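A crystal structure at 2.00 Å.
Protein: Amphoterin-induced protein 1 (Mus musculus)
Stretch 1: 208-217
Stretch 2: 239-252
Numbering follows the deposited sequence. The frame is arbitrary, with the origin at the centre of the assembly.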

ATOM      1  N   TYR B 208       9.686   4.886  34.139  1.00 27.38           N
ATOM      2  CA  TYR B 208      10.525   5.961  33.634  1.00 27.19           C
ATOM      3  C   TYR B 208      11.738   5.418  32.861  1.00 26.82           C
ATOM      4  O   TYR B 208      12.101   5.926  31.809  1.00 26.82           O
ATOM      5  CB  TYR B 208      11.011   6.852  34.785  1.00 27.69           C
ATOM      6  CG  TYR B 208      12.138   7.756  34.362  1.00 27.49           C
ATOM      7  CD1 TYR B 208      11.902   8.820  33.499  1.00 29.08           C
ATOM      8  CD2 TYR B 208      13.442   7.532  34.790  1.00 26.93           C
ATOM      9  CE1 TYR B 208      12.943   9.648  33.074  1.00 28.19           C
ATOM     10  CE2 TYR B 208      14.477   8.348  34.380  1.00 26.23           C
ATOM     11  CZ  TYR B 208      14.218   9.403  33.518  1.00 28.41           C
ATOM     12  OH  TYR B 208      15.226  10.234  33.096  1.00 29.07           O
ATOM     13  N   GLN B 209      12.339   4.380  33.400  1.00 26.96           N
ATOM     14  CA  GLN B 209      13.531   3.775  32.834  1.00 27.53           C
ATOM     15  C   GLN B 209      13.283   3.131  31.482  1.00 26.89           C
ATOM     16  O   GLN B 209      14.161   3.153  30.614  1.00 27.22           O
ATOM     17  CB  GLN B 209      14.101   2.767  33.827  1.00 28.20           C
ATOM     18  CG  GLN B 209      14.845   3.495  34.944  1.00 30.84           C
ATOM     19  CD  GLN B 209      14.962   2.730  36.235  1.00 34.32           C
ATOM     20  OE1 GLN B 209      15.368   3.302  37.266  1.00 37.38           O
ATOM     21  NE2 GLN B 209      14.607   1.452  36.213  1.00 34.45           N
ATOM     22  N   LEU B 210      12.092   2.559  31.306  1.00 25.96           N
ATOM     23  CA  LEU B 210      11.691   2.019  30.016  1.00 24.75           C
ATOM     24  C   LEU B 210      11.611   3.134  28.976  1.00 23.91           C
ATOM     25  O   LEU B 210      12.257   3.072  27.945  1.00 23.34           O
ATOM     26  CB  LEU B 210      10.346   1.289  30.128  1.00 24.48           C
ATOM     27  CG  LEU B 210       9.868   0.644  28.810  1.00 25.25           C
ATOM     28  CD1 LEU B 210      10.488  -0.777  28.578  1.00 24.38           C
ATOM     29  CD2 LEU B 210       8.351   0.592  28.750  1.00 25.72           C
ATOM     30  N   PHE B 211      10.802   4.147  29.248  1.00 23.86           N
ATOM     31  CA  PHE B 211      10.573   5.217  28.294  1.00 24.13           C
ATOM     32  C   PHE B 211      11.836   6.074  28.085  1.00 25.13           C
ATOM     33  O   PHE B 211      12.046   6.634  27.008  1.00 25.77           O
ATOM     34  CB  PHE B 211       9.359   6.046  28.733  1.00 24.32           C
ATOM     35  CG  PHE B 211       8.037   5.365  28.447  1.00 24.00           C
ATOM     36  CD1 PHE B 211       7.547   5.301  27.158  1.00 24.93           C
ATOM     37  CD2 PHE B 211       7.321   4.740  29.444  1.00 24.56           C
ATOM     38  CE1 PHE B 211       6.366   4.632  26.872  1.00 24.70           C
ATOM     39  CE2 PHE B 211       6.119   4.086  29.148  1.00 24.02           C
ATOM     40  CZ  PHE B 211       5.650   4.043  27.875  1.00 22.16           C
ATOM     41  N   SER B 212      12.668   6.165  29.120  1.00 25.78           N
ATOM     42  CA  SER B 212      13.948   6.870  29.030  1.00 27.19           C
ATOM     43  C   SER B 212      14.852   6.193  27.996  1.00 26.83           C
ATOM     44  O   SER B 212      15.433   6.846  27.147  1.00 27.96           O
ATOM     45  CB  SER B 212      14.626   6.907  30.405  1.00 27.61           C
ATOM     46  OG  SER B 212      15.917   7.495  30.336  1.00 30.40           O
ATOM     47  N   HIS B 213      14.933   4.872  28.044  1.00 26.84           N
ATOM     48  CA  HIS B 213      15.634   4.135  27.025  1.00 26.57           C
ATOM     49  C   HIS B 213      15.049   4.391  25.629  1.00 26.43           C
ATOM     50  O   HIS B 213      15.780   4.741  24.703  1.00 25.02           O
ATOM     51  CB  HIS B 213      15.633   2.636  27.349  1.00 27.78           C
ATOM     52  CG  HIS B 213      16.268   1.802  26.282  1.00 28.55           C
ATOM     53  ND1 HIS B 213      17.564   2.008  25.871  1.00 29.85           N
ATOM     54  CD2 HIS B 213      15.778   0.805  25.511  1.00 29.20           C
ATOM     55  CE1 HIS B 213      17.851   1.165  24.898  1.00 30.88           C
ATOM     56  NE2 HIS B 213      16.786   0.418  24.663  1.00 31.78           N
ATOM     57  N   TRP B 214      13.727   4.255  25.490  1.00 25.89           N
ATOM     58  CA  TRP B 214      13.067   4.445  24.202  1.00 25.97           C
ATOM     59  C   TRP B 214      13.316   5.834  23.638  1.00 26.69           C
ATOM     60  O   TRP B 214      13.471   6.010  22.416  1.00 27.34           O
ATOM     61  CB  TRP B 214      11.557   4.208  24.331  1.00 25.84           C
ATOM     62  CG  TRP B 214      11.159   2.793  24.661  1.00 25.06           C
ATOM     63  CD1 TRP B 214      11.922   1.818  25.225  1.00 26.48           C
ATOM     64  CD2 TRP B 214       9.864   2.228  24.486  1.00 25.57           C
ATOM     65  NE1 TRP B 214      11.181   0.669  25.391  1.00 25.67           N
ATOM     66  CE2 TRP B 214       9.915   0.902  24.941  1.00 26.25           C
ATOM     67  CE3 TRP B 214       8.665   2.716  23.972  1.00 26.49           C
ATOM     68  CZ2 TRP B 214       8.814   0.055  24.899  1.00 26.60           C
ATOM     69  CZ3 TRP B 214       7.574   1.878  23.941  1.00 26.02           C
ATOM     70  CH2 TRP B 214       7.657   0.566  24.401  1.00 25.81           C
ATOM     71  N   GLN B 215      13.365   6.823  24.526  1.00 27.53           N
ATOM     72  CA  GLN B 215      13.681   8.195  24.135  1.00 28.71           C
ATOM     73  C   GLN B 215      15.133   8.364  23.633  1.00 29.31           C
ATOM     74  O   GLN B 215      15.384   9.002  22.609  1.00 29.13           O
ATOM     75  CB  GLN B 215      13.439   9.131  25.315  1.00 28.61           C
ATOM     76  CG  GLN B 215      13.522  10.590  24.939  1.00 29.51           C
ATOM     77  CD  GLN B 215      13.457  11.500  26.132  1.00 29.01           C
ATOM     78  OE1 GLN B 215      14.171  11.311  27.108  1.00 29.47           O
ATOM     79  NE2 GLN B 215      12.582  12.496  26.063  1.00 30.35           N
ATOM     80  N   TYR B 216      16.081   7.794  24.368  1.00 30.36           N
ATOM     81  CA  TYR B 216      17.481   7.797  23.949  1.00 31.63           C
ATOM     82  C   TYR B 216      17.630   7.138  22.558  1.00 31.31           C
ATOM     83  O   TYR B 216      18.394   7.598  21.724  1.00 30.90           O
ATOM     84  CB  TYR B 216      18.344   7.079  25.001  1.00 33.03           C
ATOM     85  CG  TYR B 216      19.733   6.693  24.516  1.00 34.82           C
ATOM     86  CD1 TYR B 216      20.769   7.615  24.488  1.00 36.40           C
ATOM     87  CD2 TYR B 216      20.002   5.399  24.091  1.00 36.10           C
ATOM     88  CE1 TYR B 216      22.048   7.258  24.043  1.00 36.98           C
ATOM     89  CE2 TYR B 216      21.279   5.025  23.644  1.00 38.11           C
ATOM     90  CZ  TYR B 216      22.291   5.962  23.619  1.00 37.40           C
ATOM     91  OH  TYR B 216      23.547   5.588  23.179  1.00 38.60           O
ATOM     92  N   ARG B 217      16.857   6.086  22.312  1.00 30.42           N
ATOM     93  CA  ARG B 217      16.861   5.386  21.028  1.00 30.06           C
ATOM     94  C   ARG B 217      16.100   6.121  19.926  1.00 29.85           C
ATOM     95  O   ARG B 217      16.098   5.681  18.768  1.00 30.21           O
ATOM     96  CB  ARG B 217      16.288   3.981  21.205  1.00 30.25           C
ATOM     97  CG  ARG B 217      17.192   3.025  22.013  1.00 30.68           C
ATOM     98  CD  ARG B 217      18.414   2.581  21.213  1.00 30.73           C
ATOM     99  NE  ARG B 217      18.039   2.335  19.819  1.00 32.74           N
ATOM    100  CZ  ARG B 217      17.713   1.153  19.288  1.00 30.55           C
ATOM    101  NH1 ARG B 217      17.769   0.043  20.004  1.00 30.43           N
ATOM    102  NH2 ARG B 217      17.379   1.094  18.005  1.00 29.93           N
TER
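Stretch 2, residues 239-252: NIFSLDFFNCSEYK

Stretch 2 wraps one side of the helix that carries Tyr208 to Tyr216 and enters from earlier in the chain, and it does so as an irregular loop, so there is no single crossing angle. It opens with a short 3-10 segment beginning at Ile240, makes a type I turn from Asp244 to Asn247, and returns extended from Cys248 to Lys252, advancing obliquely in the helix's general sense, from the Tyr208 end toward Tyr216. The closest backbone approaches of the two limbs fall on neighbouring helix residues: the CA of Ile240 lies 6.0 Å from the CA of Tyr208, and the CA of Tyr251 5.0 Å from the CA of Gln209.

The main bump on the helix is Tyr208, a t rotamer whose ring plugs the hollow of the loop. Leu243 and Asp244 pass over one ring face with their backbone, while Phe241 CA and Ser249 O approach the edge. Tyr208 CB packs on Leu243 CB and Tyr208 CD2 on Cys248 CB, both at 3.7 Å. One backbone bond, Cys248 N to Leu243 O at 3.2 Å, links the two sides of the turn.

One turn along, Ile240 CD1 sits over the face of the Phe211 ring, 3.8 Å from Phe211 CD2. Phe241 reaches back to the helix, its CZ 3.9 Å from Phe211 CB, and Gln215 lies over its ring with NE2 3.7 Å from Phe241 CD1.

On the returning limb, Tyr251 supplies the reciprocal bump. Its ring receives His213 CB over a face, 4.0 Å from the centroid, and Tyr251 CE2 meets Tyr216 CD2 at 3.4 Å; both aromatic pairs are oblique. Leu210 and Trp214 point away.

No clear hydrogen bond joins the stretches, and Tyr251 N is buried without a partner. Knobs run both ways, and the whole contact buries 823 Å², both sides summed.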

ATOM      1  N   ASN B 239       4.135  14.221  33.511  1.00 32.89           N
ATOM      2  CA  ASN B 239       4.782  13.744  32.312  1.00 32.10           C
ATOM      3  C   ASN B 239       5.843  12.725  32.711  1.00 31.47           C
ATOM      4  O   ASN B 239       6.684  12.987  33.577  1.00 31.36           O
ATOM      5  CB  ASN B 239       5.422  14.894  31.552  1.00 31.72           C
ATOM      6  CG  ASN B 239       5.889  14.482  30.170  1.00 31.31           C
ATOM      7  OD1 ASN B 239       5.092  14.377  29.228  1.00 30.78           O
ATOM      8  ND2 ASN B 239       7.177  14.254  30.038  1.00 27.51           N
ATOM      9  N   ILE B 240       5.801  11.556  32.091  1.00 30.38           N
ATOM     10  CA  ILE B 240       6.713  10.459  32.447  1.00 29.30           C
ATOM     11  C   ILE B 240       8.162  10.960  32.498  1.00 29.31           C
ATOM     12  O   ILE B 240       8.904  10.632  33.413  1.00 29.57           O
ATOM     13  CB  ILE B 240       6.569   9.258  31.449  1.00 29.10           C
ATOM     14  CG1 ILE B 240       5.215   8.567  31.653  1.00 28.87           C
ATOM     15  CG2 ILE B 240       7.651   8.234  31.642  1.00 27.88           C
ATOM     16  CD1 ILE B 240       4.923   7.479  30.650  1.00 27.06           C
ATOM     17  N   PHE B 241       8.533  11.803  31.543  1.00 29.24           N
ATOM     18  CA  PHE B 241       9.901  12.332  31.454  1.00 29.42           C
ATOM     19  C   PHE B 241      10.260  13.363  32.530  1.00 29.92           C
ATOM     20  O   PHE B 241      11.382  13.830  32.575  1.00 30.74           O
ATOM     21  CB  PHE B 241      10.197  12.829  30.034  1.00 28.54           C
ATOM     22  CG  PHE B 241      10.011  11.768  29.015  1.00 27.68           C
ATOM     23  CD1 PHE B 241      10.941  10.742  28.905  1.00 27.18           C
ATOM     24  CD2 PHE B 241       8.858  11.720  28.240  1.00 26.44           C
ATOM     25  CE1 PHE B 241      10.758   9.714  28.005  1.00 26.11           C
ATOM     26  CE2 PHE B 241       8.654  10.680  27.339  1.00 26.58           C
ATOM     27  CZ  PHE B 241       9.610   9.674  27.217  1.00 25.63           C
ATOM     28  N   SER B 242       9.338  13.657  33.437  1.00 30.58           N
ATOM     29  CA  SER B 242       9.683  14.454  34.603  1.00 31.75           C
ATOM     30  C   SER B 242      10.202  13.571  35.768  1.00 31.94           C
ATOM     31  O   SER B 242      10.793  14.083  36.717  1.00 32.69           O
ATOM     32  CB  SER B 242       8.480  15.313  35.012  1.00 31.47           C
ATOM     33  OG  SER B 242       7.610  14.588  35.841  1.00 33.40           O
ATOM     34  N   LEU B 243      10.035  12.246  35.675  1.00 32.19           N
ATOM     35  CA  LEU B 243      10.409  11.332  36.780  1.00 32.03           C
ATOM     36  C   LEU B 243      11.900  11.308  37.159  1.00 31.63           C
ATOM     37  O   LEU B 243      12.242  10.828  38.237  1.00 30.67           O
ATOM     38  CB  LEU B 243       9.938   9.894  36.518  1.00 31.82           C
ATOM     39  CG  LEU B 243       8.434   9.569  36.577  1.00 32.71           C
ATOM     40  CD1 LEU B 243       8.208   8.119  36.910  1.00 33.12           C
ATOM     41  CD2 LEU B 243       7.711  10.437  37.560  1.00 35.02           C
ATOM     42  N   ASP B 244      12.778  11.827  36.304  1.00 31.89           N
ATOM     43  CA  ASP B 244      14.199  11.955  36.666  1.00 32.22           C
ATOM     44  C   ASP B 244      14.341  12.986  37.775  1.00 32.39           C
ATOM     45  O   ASP B 244      15.094  12.802  38.727  1.00 32.43           O
ATOM     46  CB  ASP B 244      15.061  12.347  35.466  1.00 33.08           C
ATOM     47  CG  ASP B 244      14.672  13.691  34.871  1.00 34.80           C
ATOM     48  OD1 ASP B 244      13.472  14.033  34.897  1.00 37.72           O
ATOM     49  OD2 ASP B 244      15.568  14.407  34.374  1.00 38.55           O
ATOM     50  N   PHE B 245      13.573  14.060  37.668  1.00 32.64           N
ATOM     51  CA  PHE B 245      13.526  15.036  38.723  1.00 33.29           C
ATOM     52  C   PHE B 245      13.121  14.390  40.047  1.00 34.19           C
ATOM     53  O   PHE B 245      13.643  14.765  41.094  1.00 34.68           O
ATOM     54  CB  PHE B 245      12.567  16.184  38.369  1.00 33.11           C
ATOM     55  CG  PHE B 245      12.750  17.405  39.230  1.00 32.70           C
ATOM     56  CD1 PHE B 245      13.950  18.112  39.206  1.00 32.02           C
ATOM     57  CD2 PHE B 245      11.748  17.820  40.086  1.00 32.52           C
ATOM     58  CE1 PHE B 245      14.128  19.232  39.997  1.00 31.89           C
ATOM     59  CE2 PHE B 245      11.927  18.939  40.898  1.00 32.45           C
ATOM     60  CZ  PHE B 245      13.117  19.644  40.845  1.00 32.12           C
ATOM     61  N   PHE B 246      12.228  13.403  40.011  1.00 35.27           N
ATOM     62  CA  PHE B 246      11.760  12.765  41.241  1.00 36.68           C
ATOM     63  C   PHE B 246      12.692  11.643  41.727  1.00 37.33           C
ATOM     64  O   PHE B 246      12.284  10.811  42.544  1.00 37.14           O
ATOM     65  CB  PHE B 246      10.346  12.218  41.058  1.00 36.73           C
ATOM     66  CG  PHE B 246       9.342  13.216  40.541  1.00 37.12           C
ATOM     67  CD1 PHE B 246       9.499  14.587  40.722  1.00 36.93           C
ATOM     68  CD2 PHE B 246       8.191  12.763  39.905  1.00 36.90           C
ATOM     69  CE1 PHE B 246       8.530  15.482  40.245  1.00 38.19           C
ATOM     70  CE2 PHE B 246       7.222  13.648  39.431  1.00 37.36           C
ATOM     71  CZ  PHE B 246       7.390  15.004  39.598  1.00 37.40           C
ATOM     72  N   ASN B 247      13.926  11.630  41.209  1.00 38.16           N
ATOM     73  CA  ASN B 247      15.047  10.809  41.701  1.00 39.15           C
ATOM     74  C   ASN B 247      15.087   9.396  41.143  1.00 39.71           C
ATOM     75  O   ASN B 247      15.812   8.538  41.656  1.00 39.91           O
ATOM     76  CB  ASN B 247      15.155  10.810  43.246  1.00 39.98           C
ATOM     77  CG  ASN B 247      15.624  12.147  43.796  1.00 42.82           C
ATOM     78  OD1 ASN B 247      16.624  12.698  43.327  1.00 48.60           O
ATOM     79  ND2 ASN B 247      14.916  12.674  44.795  1.00 45.30           N
ATOM     80  N   CYS B 248      14.337   9.157  40.073  1.00 40.04           N
ATOM     81  CA  CYS B 248      14.439   7.895  39.366  1.00 40.16           C
ATOM     82  C   CYS B 248      15.754   7.810  38.589  1.00 41.82           C
ATOM     83  O   CYS B 248      16.156   8.758  37.917  1.00 41.49           O
ATOM     84  CB  CYS B 248      13.248   7.706  38.435  1.00 39.82           C
ATOM     85  SG  CYS B 248      11.657   7.539  39.326  1.00 36.27           S
ATOM     86  N   SER B 249      16.412   6.656  38.699  1.00 43.91           N
ATOM     87  CA  SER B 249      17.661   6.378  38.002  1.00 45.39           C
ATOM     88  C   SER B 249      17.414   6.330  36.500  1.00 46.85           C
ATOM     89  O   SER B 249      16.383   5.816  36.054  1.00 46.99           O
ATOM     90  CB  SER B 249      18.260   5.051  38.502  1.00 45.21           C
ATOM     91  N   GLU B 250      18.347   6.877  35.722  1.00 48.64           N
ATOM     92  CA  GLU B 250      18.208   6.925  34.271  1.00 50.09           C
ATOM     93  C   GLU B 250      18.366   5.503  33.746  1.00 51.65           C
ATOM     94  O   GLU B 250      18.500   4.567  34.533  1.00 52.30           O
ATOM     95  CB  GLU B 250      19.242   7.855  33.662  1.00 49.97           C
ATOM     96  N   TYR B 251      18.346   5.322  32.430  1.00 53.14           N
ATOM     97  CA  TYR B 251      18.409   3.963  31.876  1.00 54.19           C
ATOM     98  C   TYR B 251      19.865   3.428  31.892  1.00 54.82           C
ATOM     99  O   TYR B 251      20.794   4.055  31.343  1.00 54.73           O
ATOM    100  CB  TYR B 251      17.738   3.889  30.490  1.00 54.47           C
ATOM    101  CG  TYR B 251      18.661   3.682  29.317  1.00 54.90           C
ATOM    102  CD1 TYR B 251      19.121   2.408  28.998  1.00 54.98           C
ATOM    103  CD2 TYR B 251      19.047   4.750  28.508  1.00 55.15           C
ATOM    104  CE1 TYR B 251      19.958   2.197  27.912  1.00 55.78           C
ATOM    105  CE2 TYR B 251      19.884   4.555  27.417  1.00 55.39           C
ATOM    106  CZ  TYR B 251      20.337   3.273  27.127  1.00 55.67           C
ATOM    107  OH  TYR B 251      21.170   3.048  26.053  1.00 56.26           O
ATOM    108  N   LYS B 252      20.035   2.276  32.548  1.00 55.33           N
ATOM    109  CA  LYS B 252      21.347   1.671  32.782  1.00 55.83           C
ATOM    110  C   LYS B 252      21.790   0.776  31.624  1.00 56.00           C
ATOM    111  O   LYS B 252      21.194  -0.269  31.367  1.00 55.97           O
ATOM    112  CB  LYS B 252      21.325   0.870  34.082  1.00 55.96           C
TER